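Local coordinates for gamma-glutamyltranspeptidase (Klebsiella pneumoniae subsp. pneumoniae, PDB 5HFT), which catalyses the conversion of oxamate to oxalate in the uric acid degradation pathway and belongs to the gamma-glutamyltransferase family, at residues 48-58 and 145-154; 77-85 and 93-101. All blocks are in the same frame, centred on the assembly; numbering follows the deposited sequence.

In the fold
Contact 2, the hairpin of strands 80-86 and 93-97, is nested along the chain inside the loop that contact 1 closes between residues 48-58 and 145-154. Their centres lie about 20 Å apart. The centre of contact 2 is about 6 Å from the centre of the chain, that of the partly buried contact 1 about 20 Å. Two elements join them. Helix 56-70 begins in contact 1, and Ile-57 CD1 lies 3.8 Å from Ile-85 CD1 of contact 2. Ile-57 CG2 is 4.0 Å from Trp-83 CZ3. Helix 130-144 ends at contact 1, while its Ala-137 touches Trp-83 and Ile-95. Another protein chain borders both contacts and extends the sheet of contact 2.

Contact 1 of 2, residues 48-58 and 145-154; sequences AILREGGSAIE and TGRALPVARL
Glu-58 meets the 145-154 segment at both ends of its side chain. Its CB packs against Leu-154 CD2 at 3.8 Å, and from there the chain runs out extended through CG to a carboxylate whose oxygens have different tasks. Glu-58 OE2 accepts Leu-149 N at 2.8 Å in a fairly straight bond (161° at the hydrogen), approached on its syn side but out of the carboxylate plane. Glu-58 OE1 turns back to its own segment, taking Ser-55 N at 3.1 Å on its anti lone pair. With Ser-55 OG weakly accepting Glu-58 N, this makes a capping box at the start of helix 56-70, so one carboxylate closes the box through OE1 and holds the 145-154 loop through OE2. Ser-55 OG also bonds Ser-141 OG of helix 130-144. The preceding helix, 40-51, ends in a Schellman motif: Gly-53 has positive phi, Gly-54 N reaches Ile-49 O and Gly-53 N reaches Leu-50 O. Into this turn Leu-149 CD1 packs, 3.8 Å from Gly-54 CA and 3.9 Å from Ile-49 CG2. Beyond it, Arg-153, bent at chi2 (59°), presents its guanidinium side-on to Glu-52: Arg-153 NE bonds Glu-52 OE1 at 2.8 Å and NH2 bonds OE2 at 2.6 Å, both on syn lone pairs. The two planes are only 25° apart, and Ile-49 CD1 covers the centre of one guanidinium face.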
loop_
_atom_site.group_PDB
_atom_site.type_symbol
_atom_site.label_atom_id
_atom_site.label_comp_id
_atom_site.label_asym_id
_atom_site.label_seq_id
_atom_site.Cartn_x
_atom_site.Cartn_y
_atom_site.Cartn_z
ATOM N N ALA A 48 1.590 -17.107 9.417
ATOM C CA ALA A 48 2.220 -18.421 9.357
ATOM C C ALA A 48 3.736 -18.284 9.282
ATOM O O ALA A 48 4.461 -18.923 10.055
ATOM C CB ALA A 48 1.675 -19.232 8.175
ATOM N N ILE A 49 4.223 -17.376 8.428
ATOM C CA ILE A 49 5.664 -17.191 8.252
ATOM C C ILE A 49 6.322 -16.843 9.580
ATOM O O ILE A 49 7.417 -17.326 9.906
ATOM C CB ILE A 49 5.924 -16.106 7.186
ATOM C CG1 ILE A 49 5.446 -16.596 5.820
ATOM C CG2 ILE A 49 7.423 -15.689 7.136
ATOM C CD1 ILE A 49 6.038 -17.915 5.415
ATOM N N LEU A 50 5.683 -15.973 10.352
ATOM C CA LEU A 50 6.176 -15.666 11.685
ATOM C C LEU A 50 6.296 -16.934 12.529
ATOM O O LEU A 50 7.381 -17.275 13.020
ATOM C CB LEU A 50 5.240 -14.662 12.338
ATOM C CG LEU A 50 5.265 -13.293 11.692
ATOM C CD1 LEU A 50 4.381 -12.351 12.471
ATOM C CD2 LEU A 50 6.690 -12.772 11.614
ATOM N N ARG A 51 5.185 -17.660 12.689
ATOM C CA ARG A 51 5.192 -18.894 13.463
ATOM C C ARG A 51 6.193 -19.921 12.941
ATOM O O ARG A 51 6.542 -20.863 13.667
ATOM C CB ARG A 51 3.809 -19.525 13.460
ATOM C CG ARG A 51 2.751 -18.877 14.319
ATOM C CD ARG A 51 1.736 -19.945 14.598
ATOM N NE ARG A 51 0.651 -19.541 15.475
ATOM C CZ ARG A 51 0.585 -19.852 16.758
ATOM N NH1 ARG A 51 1.570 -20.535 17.321
ATOM N NH2 ARG A 51 -0.462 -19.471 17.479
ATOM N N GLU A 52 6.633 -19.792 11.699
ATOM C CA GLU A 52 7.598 -20.721 11.135
ATOM C C GLU A 52 9.016 -20.221 11.311
ATOM O O GLU A 52 9.927 -20.734 10.646
ATOM C CB GLU A 52 7.326 -20.953 9.639
ATOM C CG GLU A 52 6.069 -21.777 9.294
ATOM C CD GLU A 52 5.784 -21.845 7.777
ATOM O OE1 GLU A 52 6.719 -22.077 6.969
ATOM O OE2 GLU A 52 4.614 -21.627 7.397
ATOM N N GLY A 53 9.210 -19.201 12.159
ATOM C CA GLY A 53 10.505 -18.597 12.392
ATOM C C GLY A 53 10.865 -17.460 11.459
ATOM O O GLY A 53 11.973 -16.928 11.567
ATOM N N GLY A 54 9.978 -17.078 10.530
ATOM C CA GLY A 54 10.301 -16.006 9.602
ATOM C C GLY A 54 10.177 -14.620 10.212
ATOM O O GLY A 54 9.506 -14.403 11.220
ATOM N N SER A 55 10.816 -13.657 9.568
ATOM C CA SER A 55 10.843 -12.281 10.039
ATOM C C SER A 55 9.574 -11.544 9.616
ATOM O O SER A 55 8.815 -12.000 8.761
ATOM C CB SER A 55 12.077 -11.555 9.494
ATOM O OG SER A 55 11.901 -11.152 8.145
ATOM N N ALA A 56 9.345 -10.378 10.225
ATOM C CA ALA A 56 8.193 -9.573 9.833
ATOM C C ALA A 56 8.215 -9.219 8.350
ATOM O O ALA A 56 7.150 -9.029 7.748
ATOM C CB ALA A 56 8.120 -8.299 10.666
ATOM N N ILE A 57 9.401 -9.072 7.749
ATOM C CA ILE A 57 9.451 -8.676 6.342
ATOM C C ILE A 57 9.038 -9.837 5.444
ATOM O O ILE A 57 8.142 -9.704 4.601
ATOM C CB ILE A 57 10.848 -8.144 5.980
ATOM C CG1 ILE A 57 11.030 -6.734 6.533
ATOM C CG2 ILE A 57 11.012 -8.106 4.478
ATOM C CD1 ILE A 57 12.459 -6.343 6.744
ATOM N N GLU A 58 9.644 -11.006 5.647
ATOM C CA GLU A 58 9.253 -12.175 4.870
ATOM C C GLU A 58 7.769 -12.470 5.074
ATOM O O GLU A 58 7.064 -12.865 4.136
ATOM C CB GLU A 58 10.129 -13.369 5.258
ATOM C CG GLU A 58 11.655 -13.105 5.175
ATOM C CD GLU A 58 12.511 -14.205 5.819
ATOM O OE1 GLU A 58 12.376 -14.440 7.046
ATOM O OE2 GLU A 58 13.311 -14.845 5.101
ATOM N N THR A 145 18.044 -9.872 9.869
ATOM C CA THR A 145 18.103 -11.235 10.372
ATOM C C THR A 145 19.467 -11.836 10.046
ATOM O O THR A 145 20.193 -11.352 9.171
ATOM C CB THR A 145 17.015 -12.072 9.708
ATOM O OG1 THR A 145 15.875 -11.238 9.474
ATOM C CG2 THR A 145 16.606 -13.255 10.595
ATOM N N GLY A 146 19.816 -12.920 10.728
ATOM C CA GLY A 146 20.935 -13.641 10.152
ATOM C C GLY A 146 20.551 -14.733 9.176
ATOM O O GLY A 146 21.423 -15.399 8.603
ATOM N N ARG A 147 19.252 -14.903 8.949
ATOM C CA ARG A 147 18.690 -16.040 8.245
ATOM C C ARG A 147 17.766 -15.520 7.154
ATOM O O ARG A 147 17.606 -14.307 6.977
ATOM C CB ARG A 147 17.944 -16.972 9.218
ATOM N N ALA A 148 17.135 -16.459 6.441
ATOM C CA ALA A 148 16.131 -16.190 5.417
ATOM C C ALA A 148 15.475 -17.508 5.042
ATOM O O ALA A 148 16.158 -18.530 4.957
ATOM C CB ALA A 148 16.743 -15.542 4.161
ATOM N N LEU A 149 14.148 -17.480 4.809
ATOM C CA LEU A 149 13.400 -18.654 4.363
ATOM C C LEU A 149 13.447 -18.782 2.844
ATOM O O LEU A 149 13.722 -17.814 2.132
ATOM C CB LEU A 149 11.949 -18.554 4.833
ATOM C CG LEU A 149 11.716 -18.572 6.340
ATOM C CD1 LEU A 149 10.248 -18.362 6.665
ATOM C CD2 LEU A 149 12.222 -19.872 6.937
ATOM N N PRO A 150 13.205 -19.979 2.311
ATOM C CA PRO A 150 13.115 -20.128 0.850
ATOM C C PRO A 150 11.992 -19.283 0.261
ATOM O O PRO A 150 10.889 -19.206 0.809
ATOM C CB PRO A 150 12.844 -21.625 0.659
ATOM C CG PRO A 150 13.320 -22.278 1.918
ATOM C CD PRO A 150 13.098 -21.272 3.015
ATOM N N VAL A 151 12.295 -18.629 -0.862
ATOM C CA VAL A 151 11.279 -17.875 -1.600
ATOM C C VAL A 151 10.058 -18.744 -1.902
ATOM O O VAL A 151 8.911 -18.307 -1.733
ATOM C CB VAL A 151 11.896 -17.286 -2.889
ATOM C CG1 VAL A 151 12.569 -18.379 -3.716
ATOM C CG2 VAL A 151 10.843 -16.606 -3.736
ATOM N N ALA A 152 10.285 -20.003 -2.312
ATOM C CA ALA A 152 9.193 -20.929 -2.617
ATOM C C ALA A 152 8.259 -21.108 -1.432
ATOM O O ALA A 152 7.097 -21.489 -1.612
ATOM C CB ALA A 152 9.748 -22.285 -3.063
ATOM N N ARG A 153 8.756 -20.875 -0.225
ATOM C CA ARG A 153 7.901 -20.877 0.952
ATOM C C ARG A 153 7.089 -19.584 1.050
ATOM O O ARG A 153 5.889 -19.631 1.356
ATOM C CB ARG A 153 8.746 -21.082 2.212
ATOM C CG ARG A 153 7.932 -21.100 3.475
ATOM C CD ARG A 153 6.910 -22.213 3.426
ATOM N NE ARG A 153 5.820 -21.989 4.371
ATOM C CZ ARG A 153 4.695 -21.350 4.062
ATOM N NH1 ARG A 153 4.521 -20.879 2.836
ATOM N NH2 ARG A 153 3.734 -21.183 4.968
ATOM N N LEU A 154 7.703 -18.427 0.752
ATOM C CA LEU A 154 6.990 -17.160 0.902
ATOM C C LEU A 154 5.798 -17.033 -0.051
ATOM O O LEU A 154 4.831 -16.330 0.265
ATOM C CB LEU A 154 7.950 -16.000 0.691
ATOM C CG LEU A 154 9.218 -15.982 1.544
ATOM C CD1 LEU A 154 9.938 -14.668 1.319
ATOM C CD2 LEU A 154 8.919 -16.184 3.028
#

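Contact 2 of 2, residues 77-85 and 93-101; sequences LGGDGFWLI and IAIDASGAA
An antiparallel beta hairpin joins Gly-81 through Ile-85 to Ile-93 through Ala-97, and its strand axes run 178° apart with a closest approach of 4.6 Å. Reciprocal backbone bonds define the hydrogen-bonded pairs Trp-83 with Ile-95 and Ile-85 with Ile-93: Trp-83 N reaches Ile-95 O at 3.0 Å, and Ile-85 N reaches Ile-93 O at 2.8 Å. Gly-81 and Ala-97 form the third such pair, Ala-97 N donating to Gly-81 O (2.8 Å). Between them, Phe-82 with Asp-96 and Leu-84 with Ala-94 are non-hydrogen-bonded pairs, bridged by CA-H...O contacts such as Phe-82 CA to Ile-95 O.

On the face carrying Trp-83, Ile-85, Ile-93 and Ile-95, the indole and Ile-95 lie side by side. Ile-95 CG1 stands anti to its carbonyl carbon (chi1 -55°); with the chain extended beyond CG1, Ile-95 CD1 then lies over one face of the Trp-83 indole, toward its rim, in a CH-pi contact 4.2 Å from the centroid of the five-membered ring. Helices 56-70 and 130-144 pack on Trp-83 through Val-61 and Ala-137. On the other face Phe-82 runs alongside Asp-96, its CE2 3.6 Å from Asp-96 OD1, and that oxygen accepts Ser-98 OG at 2.8 Å.

Past the last pair, Asp-80 secures the outgoing loop: Asp-80 OD1 receives Gly-99 N at 3.1 Å from above the carboxylate plane, 51° out of it, and also bonds Gly-129 N. Outside the hairpin, Asp-80 OD2 pairs with a basic side chain of another protein chain. A strand of that chain runs antiparallel to residues 80-85, giving an inter-chain sheet with helices packed on its Trp-83 face, consistent with the alpha-beta-beta-alpha fold of the N-terminal nucleophile hydrolases to which gamma-glutamyltransferases belong.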
loop_
_atom_site.group_PDB
_atom_site.type_symbol
_atom_site.label_atom_id
_atom_site.label_comp_id
_atom_site.label_asym_id
_atom_site.label_seq_id
_atom_site.Cartn_x
_atom_site.Cartn_y
_atom_site.Cartn_z
ATOM N N LEU A 77 0.421 -8.037 -8.553
ATOM C CA LEU A 77 1.757 -8.044 -9.137
ATOM C C LEU A 77 1.903 -7.004 -10.246
ATOM O O LEU A 77 3.002 -6.829 -10.776
ATOM C CB LEU A 77 2.074 -9.442 -9.697
ATOM C CG LEU A 77 1.919 -10.691 -8.793
ATOM C CD1 LEU A 77 2.785 -11.902 -9.197
ATOM C CD2 LEU A 77 2.099 -10.372 -7.348
ATOM N N GLY A 78 0.831 -6.325 -10.631
ATOM C CA GLY A 78 0.919 -5.441 -11.775
ATOM C C GLY A 78 0.958 -3.988 -11.379
ATOM O O GLY A 78 0.670 -3.099 -12.196
ATOM N N GLY A 79 1.339 -3.741 -10.123
ATOM C CA GLY A 79 1.408 -2.392 -9.582
ATOM C C GLY A 79 2.642 -2.072 -8.754
ATOM O O GLY A 79 3.665 -2.758 -8.837
ATOM N N ASP A 80 2.543 -1.037 -7.931
ATOM C CA ASP A 80 3.669 -0.481 -7.193
ATOM C C ASP A 80 3.515 -0.766 -5.707
ATOM O O ASP A 80 2.420 -1.076 -5.236
ATOM C CB ASP A 80 3.758 1.027 -7.438
ATOM C CG ASP A 80 4.179 1.353 -8.853
ATOM O OD1 ASP A 80 4.880 0.511 -9.456
ATOM O OD2 ASP A 80 3.828 2.438 -9.354
ATOM N N GLY A 81 4.628 -0.656 -4.970
ATOM C CA GLY A 81 4.634 -0.971 -3.557
ATOM C C GLY A 81 5.522 -0.028 -2.774
ATOM O O GLY A 81 6.464 0.570 -3.303
ATOM N N PHE A 82 5.198 0.108 -1.490
ATOM C CA PHE A 82 5.858 1.081 -0.634
ATOM C C PHE A 82 6.057 0.508 0.758
ATOM O O PHE A 82 5.104 0.047 1.385
ATOM C CB PHE A 82 5.047 2.381 -0.559
ATOM C CG PHE A 82 4.704 2.977 -1.922
ATOM C CD1 PHE A 82 3.610 2.511 -2.660
ATOM C CD2 PHE A 82 5.464 4.008 -2.451
ATOM C CE1 PHE A 82 3.296 3.064 -3.894
ATOM C CE2 PHE A 82 5.150 4.571 -3.692
ATOM C CZ PHE A 82 4.068 4.098 -4.411
ATOM N N TRP A 83 7.287 0.546 1.242
ATOM C CA TRP A 83 7.627 0.028 2.555
ATOM C C TRP A 83 8.147 1.147 3.442
ATOM O O TRP A 83 8.903 2.004 2.997
ATOM C CB TRP A 83 8.700 -1.030 2.478
ATOM C CG TRP A 83 8.382 -2.172 1.625
ATOM C CD1 TRP A 83 8.183 -2.169 0.267
ATOM C CD2 TRP A 83 8.262 -3.530 2.050
ATOM N NE1 TRP A 83 7.933 -3.448 -0.168
ATOM C CE2 TRP A 83 7.970 -4.300 0.908
ATOM C CE3 TRP A 83 8.368 -4.168 3.290
ATOM C CZ2 TRP A 83 7.804 -5.674 0.968
ATOM C CZ3 TRP A 83 8.195 -5.519 3.345
ATOM C CH2 TRP A 83 7.915 -6.266 2.192
ATOM N N LEU A 84 7.737 1.117 4.698
ATOM C CA LEU A 84 8.422 1.790 5.788
ATOM C C LEU A 84 8.742 0.693 6.787
ATOM O O LEU A 84 7.851 -0.069 7.177
ATOM C CB LEU A 84 7.547 2.872 6.411
ATOM C CG LEU A 84 8.230 3.920 7.268
ATOM C CD1 LEU A 84 9.316 4.557 6.470
ATOM C CD2 LEU A 84 7.208 4.958 7.666
ATOM N N ILE A 85 10.018 0.545 7.117
ATOM C CA ILE A 85 10.489 -0.519 7.992
ATOM C C ILE A 85 11.162 0.108 9.201
ATOM O O ILE A 85 12.011 0.993 9.050
ATOM C CB ILE A 85 11.451 -1.465 7.264
ATOM C CG1 ILE A 85 10.744 -2.099 6.071
ATOM C CG2 ILE A 85 12.004 -2.490 8.220
ATOM C CD1 ILE A 85 11.624 -3.004 5.247
ATOM N N ILE A 93 13.769 2.457 7.501
ATOM C CA ILE A 93 14.198 2.228 6.127
ATOM C C ILE A 93 12.980 2.273 5.224
ATOM O O ILE A 93 11.992 1.562 5.463
ATOM C CB ILE A 93 14.932 0.887 5.965
ATOM C CG1 ILE A 93 16.098 0.786 6.953
ATOM C CG2 ILE A 93 15.382 0.706 4.529
ATOM C CD1 ILE A 93 16.586 -0.640 7.135
ATOM N N ALA A 94 13.060 3.098 4.180
ATOM C CA ALA A 94 11.982 3.286 3.226
ATOM C C ALA A 94 12.319 2.632 1.890
ATOM O O ALA A 94 13.479 2.570 1.482
ATOM C CB ALA A 94 11.687 4.769 3.029
ATOM N N ILE A 95 11.291 2.105 1.229
ATOM C CA ILE A 95 11.420 1.452 -0.066
ATOM C C ILE A 95 10.350 2.042 -0.970
ATOM O O ILE A 95 9.156 1.821 -0.745
ATOM C CB ILE A 95 11.262 -0.066 0.023
ATOM C CG1 ILE A 95 12.231 -0.672 1.031
ATOM C CG2 ILE A 95 11.490 -0.673 -1.347
ATOM C CD1 ILE A 95 12.185 -2.181 1.039
ATOM N N ASP A 96 10.763 2.807 -1.970
ATOM C CA ASP A 96 9.848 3.302 -2.991
ATOM C C ASP A 96 9.928 2.303 -4.136
ATOM O O ASP A 96 10.848 2.342 -4.956
ATOM C CB ASP A 96 10.237 4.704 -3.448
ATOM C CG ASP A 96 9.301 5.253 -4.512
ATOM O OD1 ASP A 96 8.514 4.470 -5.070
ATOM O OD2 ASP A 96 9.390 6.457 -4.841
ATOM N N ALA A 97 8.972 1.395 -4.201
ATOM C CA ALA A 97 9.020 0.384 -5.251
ATOM C C ALA A 97 8.029 0.715 -6.361
ATOM O O ALA A 97 7.179 -0.095 -6.707
ATOM C CB ALA A 97 8.767 -1.000 -4.649
ATOM N N SER A 98 8.104 1.920 -6.918
ATOM C CA SER A 98 7.201 2.333 -7.977
ATOM C C SER A 98 7.966 2.506 -9.286
ATOM O O SER A 98 9.068 3.062 -9.309
ATOM C CB SER A 98 6.448 3.612 -7.600
ATOM O OG SER A 98 7.294 4.734 -7.576
ATOM N N GLY A 99 7.372 2.036 -10.378
ATOM C CA GLY A 99 8.056 2.022 -11.656
ATOM C C GLY A 99 7.928 3.305 -12.450
ATOM O O GLY A 99 7.014 4.099 -12.259
ATOM N N ALA A 100 8.873 3.488 -13.364
ATOM C CA ALA A 100 8.912 4.662 -14.221
ATOM C C ALA A 100 8.161 4.419 -15.532
ATOM O O ALA A 100 7.895 3.279 -15.921
ATOM C CB ALA A 100 10.362 5.053 -14.507
ATOM N N ALA A 101 7.812 5.517 -16.207
ATOM C CA ALA A 101 7.211 5.419 -17.534
ATOM C C ALA A 101 8.098 4.595 -18.459
ATOM O O ALA A 101 9.320 4.521 -18.285
ATOM C CB ALA A 101 6.981 6.811 -18.132
#